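Local coordinates for protein phosphoribosylamine--glycine ligase (Thermotoga maritima, PDB 1VKZ) that catalyses the ATP-dependent joining of glycine to 5-phosphoribosylamine, giving glycinamide ribonucleotide in the second step of de novo purine biosynthesis, at residues A201-F213 and A309-V322. Residues are numbered along the deposited sequence; the frame is centred on the assembly and turned at random.
Sequences AVVNGRNFVILPF and AVLEGYRGGKMEPV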
loop_
_atom_site.group_PDB
_atom_site.type_symbol
_atom_site.label_atom_id
_atom_site.label_comp_id
_atom_site.label_asym_id
_atom_site.label_seq_id
_atom_site.Cartn_x
_atom_site.Cartn_y
_atom_site.Cartn_z
ATOM N N ALA A 201 8.507 6.028 2.119
ATOM C CA ALA A 201 9.313 6.700 3.105
ATOM C C ALA A 201 8.539 6.970 4.401
ATOM O O ALA A 201 7.305 7.178 4.407
ATOM C CB ALA A 201 9.862 7.977 2.521
ATOM N N VAL A 202 9.302 6.961 5.494
ATOM C CA VAL A 202 8.860 7.525 6.769
ATOM C C VAL A 202 9.249 8.983 6.711
ATOM O O VAL A 202 10.364 9.312 6.338
ATOM C CB VAL A 202 9.517 6.847 7.998
ATOM C CG1 VAL A 202 8.804 7.254 9.251
ATOM C CG2 VAL A 202 9.474 5.327 7.882
ATOM N N VAL A 203 8.315 9.834 7.091
ATOM C CA VAL A 203 8.359 11.256 6.826
ATOM C C VAL A 203 7.961 12.074 8.077
ATOM O O VAL A 203 7.024 11.714 8.799
ATOM C CB VAL A 203 7.401 11.634 5.694
ATOM C CG1 VAL A 203 7.360 13.155 5.526
ATOM C CG2 VAL A 203 7.795 10.962 4.382
ATOM N N ASN A 204 8.701 13.164 8.311
ATOM C CA ASN A 204 8.373 14.205 9.312
ATOM C C ASN A 204 8.713 15.526 8.696
ATOM O O ASN A 204 9.879 15.888 8.612
ATOM C CB ASN A 204 9.179 14.031 10.623
ATOM C CG ASN A 204 8.938 15.176 11.652
ATOM O OD1 ASN A 204 7.864 15.801 11.716
ATOM N ND2 ASN A 204 9.944 15.418 12.476
ATOM N N GLY A 205 7.685 16.230 8.244
ATOM C CA GLY A 205 7.838 17.522 7.618
ATOM C C GLY A 205 8.682 17.350 6.393
ATOM O O GLY A 205 8.249 16.679 5.470
ATOM N N ARG A 206 9.891 17.918 6.396
ATOM C CA ARG A 206 10.796 17.847 5.248
ATOM C C ARG A 206 11.839 16.750 5.360
ATOM O O ARG A 206 12.517 16.447 4.385
ATOM C CB ARG A 206 11.487 19.186 5.038
ATOM C CG ARG A 206 10.572 20.252 4.480
ATOM C CD ARG A 206 10.399 20.206 2.976
ATOM N NE ARG A 206 11.489 20.831 2.216
ATOM C CZ ARG A 206 11.701 22.137 2.127
ATOM N NH1 ARG A 206 10.917 22.986 2.776
ATOM N NH2 ARG A 206 12.720 22.611 1.410
ATOM N N ASN A 207 11.951 16.143 6.537
ATOM C CA ASN A 207 12.806 14.997 6.742
ATOM C C ASN A 207 12.106 13.729 6.332
ATOM O O ASN A 207 10.922 13.587 6.593
ATOM C CB ASN A 207 13.157 14.920 8.205
ATOM C CG ASN A 207 13.727 16.194 8.685
ATOM O OD1 ASN A 207 14.519 16.798 7.972
ATOM N ND2 ASN A 207 13.297 16.659 9.865
ATOM N N PHE A 208 12.836 12.815 5.687
ATOM C CA PHE A 208 12.310 11.497 5.336
ATOM C C PHE A 208 13.418 10.439 5.273
ATOM O O PHE A 208 14.578 10.761 5.018
ATOM C CB PHE A 208 11.555 11.541 3.992
ATOM C CG PHE A 208 12.410 11.950 2.819
ATOM C CD1 PHE A 208 12.608 13.283 2.517
ATOM C CD2 PHE A 208 12.991 11.015 2.019
ATOM C CE1 PHE A 208 13.396 13.664 1.427
ATOM C CE2 PHE A 208 13.794 11.397 0.943
ATOM C CZ PHE A 208 13.989 12.720 0.656
ATOM N N VAL A 209 13.052 9.179 5.488
ATOM C CA VAL A 209 13.963 8.074 5.200
ATOM C C VAL A 209 13.260 7.187 4.217
ATOM O O VAL A 209 12.083 6.896 4.373
ATOM C CB VAL A 209 14.451 7.300 6.462
ATOM C CG1 VAL A 209 14.735 8.276 7.587
ATOM C CG2 VAL A 209 13.482 6.249 6.942
ATOM N N ILE A 210 13.972 6.778 3.177
ATOM C CA ILE A 210 13.417 5.849 2.183
ATOM C C ILE A 210 13.574 4.423 2.678
ATOM O O ILE A 210 14.625 4.037 3.135
ATOM C CB ILE A 210 14.093 6.033 0.827
ATOM C CG1 ILE A 210 13.790 7.425 0.289
ATOM C CG2 ILE A 210 13.564 4.993 -0.151
ATOM C CD1 ILE A 210 14.392 7.733 -1.014
ATOM N N LEU A 211 12.512 3.643 2.594
ATOM C CA LEU A 211 12.551 2.263 3.014
ATOM C C LEU A 211 13.100 1.325 1.915
ATOM O O LEU A 211 13.176 1.695 0.756
ATOM C CB LEU A 211 11.155 1.862 3.459
ATOM C CG LEU A 211 10.765 2.645 4.706
ATOM C CD1 LEU A 211 9.287 2.466 5.068
ATOM C CD2 LEU A 211 11.657 2.223 5.851
ATOM N N PRO A 212 13.505 0.120 2.285
ATOM C CA PRO A 212 13.955 -0.830 1.326
ATOM C C PRO A 212 12.963 -0.984 0.191
ATOM O O PRO A 212 11.766 -1.128 0.434
ATOM C CB PRO A 212 13.999 -2.126 2.134
ATOM C CG PRO A 212 14.251 -1.732 3.455
ATOM C CD PRO A 212 13.558 -0.440 3.646
ATOM N N PHE A 213 13.457 -0.995 -1.030
ATOM C CA PHE A 213 12.617 -1.234 -2.209
ATOM C C PHE A 213 12.252 -2.713 -2.308
ATOM O O PHE A 213 13.095 -3.605 -2.066
ATOM C CB PHE A 213 13.316 -0.738 -3.490
ATOM C CG PHE A 213 13.572 0.732 -3.483
ATOM C CD1 PHE A 213 14.660 1.261 -2.810
ATOM C CD2 PHE A 213 12.700 1.607 -4.093
ATOM C CE1 PHE A 213 14.888 2.645 -2.785
ATOM C CE2 PHE A 213 12.928 3.002 -4.053
ATOM C CZ PHE A 213 14.006 3.504 -3.397
ATOM N N ALA A 309 12.674 4.326 13.164
ATOM C CA ALA A 309 12.457 5.447 12.254
ATOM C C ALA A 309 11.045 6.035 12.446
ATOM O O ALA A 309 10.846 7.233 12.464
ATOM C CB ALA A 309 12.677 5.000 10.822
ATOM N N VAL A 310 10.076 5.167 12.674
ATOM C CA VAL A 310 8.718 5.595 12.942
ATOM C C VAL A 310 8.656 6.383 14.230
ATOM O O VAL A 310 7.971 7.372 14.315
ATOM C CB VAL A 310 7.789 4.381 12.991
ATOM C CG1 VAL A 310 6.418 4.753 13.460
ATOM C CG2 VAL A 310 7.687 3.801 11.597
ATOM N N LEU A 311 9.366 5.942 15.254
ATOM C CA LEU A 311 9.271 6.600 16.541
ATOM C C LEU A 311 9.963 7.937 16.472
ATOM O O LEU A 311 9.445 8.932 16.959
ATOM C CB LEU A 311 9.864 5.717 17.621
ATOM C CG LEU A 311 8.995 4.527 18.032
ATOM C CD1 LEU A 311 9.772 3.664 19.025
ATOM C CD2 LEU A 311 7.627 4.957 18.618
ATOM N N GLU A 312 11.132 7.957 15.853
ATOM C CA GLU A 312 11.875 9.174 15.673
ATOM C C GLU A 312 11.111 10.180 14.851
ATOM O O GLU A 312 11.112 11.357 15.171
ATOM C CB GLU A 312 13.227 8.883 15.019
ATOM C CG GLU A 312 14.226 8.305 15.996
ATOM C CD GLU A 312 14.268 9.112 17.297
ATOM O OE1 GLU A 312 14.127 10.362 17.238
ATOM O OE2 GLU A 312 14.419 8.496 18.380
ATOM N N GLY A 313 10.466 9.718 13.793
ATOM C CA GLY A 313 9.619 10.568 12.980
ATOM C C GLY A 313 8.425 11.093 13.756
ATOM O O GLY A 313 8.162 12.303 13.773
ATOM N N TYR A 314 7.727 10.197 14.436
ATOM C CA TYR A 314 6.648 10.603 15.345
ATOM C C TYR A 314 7.089 11.580 16.394
ATOM O O TYR A 314 6.377 12.540 16.687
ATOM C CB TYR A 314 6.050 9.397 16.075
ATOM C CG TYR A 314 4.915 9.802 16.972
ATOM C CD1 TYR A 314 3.704 10.226 16.437
ATOM C CD2 TYR A 314 5.051 9.796 18.361
ATOM C CE1 TYR A 314 2.644 10.624 17.253
ATOM C CE2 TYR A 314 3.999 10.181 19.182
ATOM C CZ TYR A 314 2.796 10.594 18.617
ATOM O OH TYR A 314 1.755 10.976 19.420
ATOM N N ARG A 315 8.249 11.335 16.993
ATOM C CA ARG A 315 8.707 12.141 18.123
ATOM C C ARG A 315 9.288 13.489 17.671
ATOM O O ARG A 315 9.565 14.367 18.501
ATOM C CB ARG A 315 9.734 11.359 18.948
ATOM N N GLY A 316 9.468 13.673 16.368
ATOM C CA GLY A 316 10.084 14.896 15.857
ATOM C C GLY A 316 11.595 14.863 15.801
ATOM O O GLY A 316 12.221 15.869 15.491
ATOM N N GLY A 317 12.192 13.707 16.082
ATOM C CA GLY A 317 13.649 13.576 16.062
ATOM C C GLY A 317 14.206 13.132 14.724
ATOM O O GLY A 317 13.450 12.905 13.748
ATOM N N LYS A 318 15.533 13.006 14.693
ATOM C CA LYS A 318 16.281 12.505 13.526
ATOM C C LYS A 318 16.046 11.031 13.265
ATOM O O LYS A 318 16.187 10.211 14.161
ATOM C CB LYS A 318 17.785 12.722 13.725
ATOM C CG LYS A 318 18.180 14.177 13.772
ATOM C CD LYS A 318 19.624 14.338 14.227
ATOM C CE LYS A 318 19.911 15.768 14.640
ATOM N NZ LYS A 318 20.966 15.814 15.680
HETATM N N MSE A 319 15.678 10.686 12.039
HETATM C CA MSE A 319 15.502 9.294 11.697
HETATM C C MSE A 319 16.766 8.806 11.065
HETATM O O MSE A 319 17.391 9.508 10.267
HETATM C CB MSE A 319 14.346 9.101 10.738
HETATM C CG MSE A 319 13.012 9.458 11.348
HETATM SE SE MSE A 319 11.611 9.544 9.997
HETATM C CE MSE A 319 12.225 11.111 8.980
ATOM N N GLU A 320 17.128 7.585 11.440
ATOM C CA GLU A 320 18.280 6.914 10.905
ATOM C C GLU A 320 17.821 5.994 9.780
ATOM O O GLU A 320 16.702 5.488 9.828
ATOM C CB GLU A 320 18.951 6.105 12.016
ATOM C CG GLU A 320 19.465 6.955 13.168
ATOM C CD GLU A 320 20.609 7.883 12.764
ATOM O OE1 GLU A 320 21.289 7.591 11.747
ATOM O OE2 GLU A 320 20.828 8.904 13.463
ATOM N N PRO A 321 18.668 5.801 8.771
ATOM C CA PRO A 321 18.368 4.922 7.631
ATOM C C PRO A 321 17.880 3.517 7.993
ATOM O O PRO A 321 18.382 2.909 8.938
ATOM C CB PRO A 321 19.725 4.803 6.909
ATOM C CG PRO A 321 20.462 6.030 7.263
ATOM C CD PRO A 321 19.975 6.460 8.619
ATOM N N VAL A 322 16.936 2.994 7.218
ATOM C CA VAL A 322 16.466 1.627 7.432
ATOM C C VAL A 322 17.165 0.633 6.497
ATOM O O VAL A 322 16.765 0.459 5.350
ATOM C CB VAL A 322 14.954 1.559 7.278
ATOM C CG1 VAL A 322 14.438 0.132 7.487
ATOM C CG2 VAL A 322 14.329 2.545 8.273
#
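Met319, a selenomethionine, lies against one face of the hairpin formed by strands 201-204 and 207-210. Its SE atom sits 3.7 Å from CG1 of Val202. The chain bends at its last torsion (chi3 -67°), and the terminal CE ends over the backbone, 3.7 Å from CA of Phe208 and close to the carbonyl O of Val202 and of Asn207. At the other end of the side chain, CB of Met319 is pressed to 3.3 Å from CG1 of Val209, tighter than usual for two carbons. The second methyl of Val209, CG2, faces CB of Ala309 and CG2 of Val322. Val322 continues the apolar row. Its CG2 meets CD2 of Leu211 at 3.6 Å, and its CG1 lies 4.0 Å from CD of Pro212.

The contact is apolar packing within the ATP-grasp region. The hairpin closes through a type II' turn from Asn204 to Asn207 and forms one edge of a four-stranded antiparallel sheet. Helix 303-315 and the chain that follows it cover one face of the hairpin. Strand 201-204 and helix segment 309-315 run nearly parallel, at 20°, with axes 7.6 Å apart at closest approach.

Strand and helix come closest at Gly313, whose CA lies 5.3 Å from CA of Asn204; SE of Met319 packs beside this glycine. Nearby, Asn204 extends over the end of the helix with CG anti to its backbone N (chi1 175°). This places ND2 3.4 Å from CA of Gly316, the residue of positive phi in the Schellman motif that ends the helix. Phe269 of the neighbouring strand touches both Val202 and Val310. On the far side of the hairpin, Phe208 packs on helix 242-261. Past strand 207-210, Ile298 of helix 294-301 touches Leu211 and Pro212.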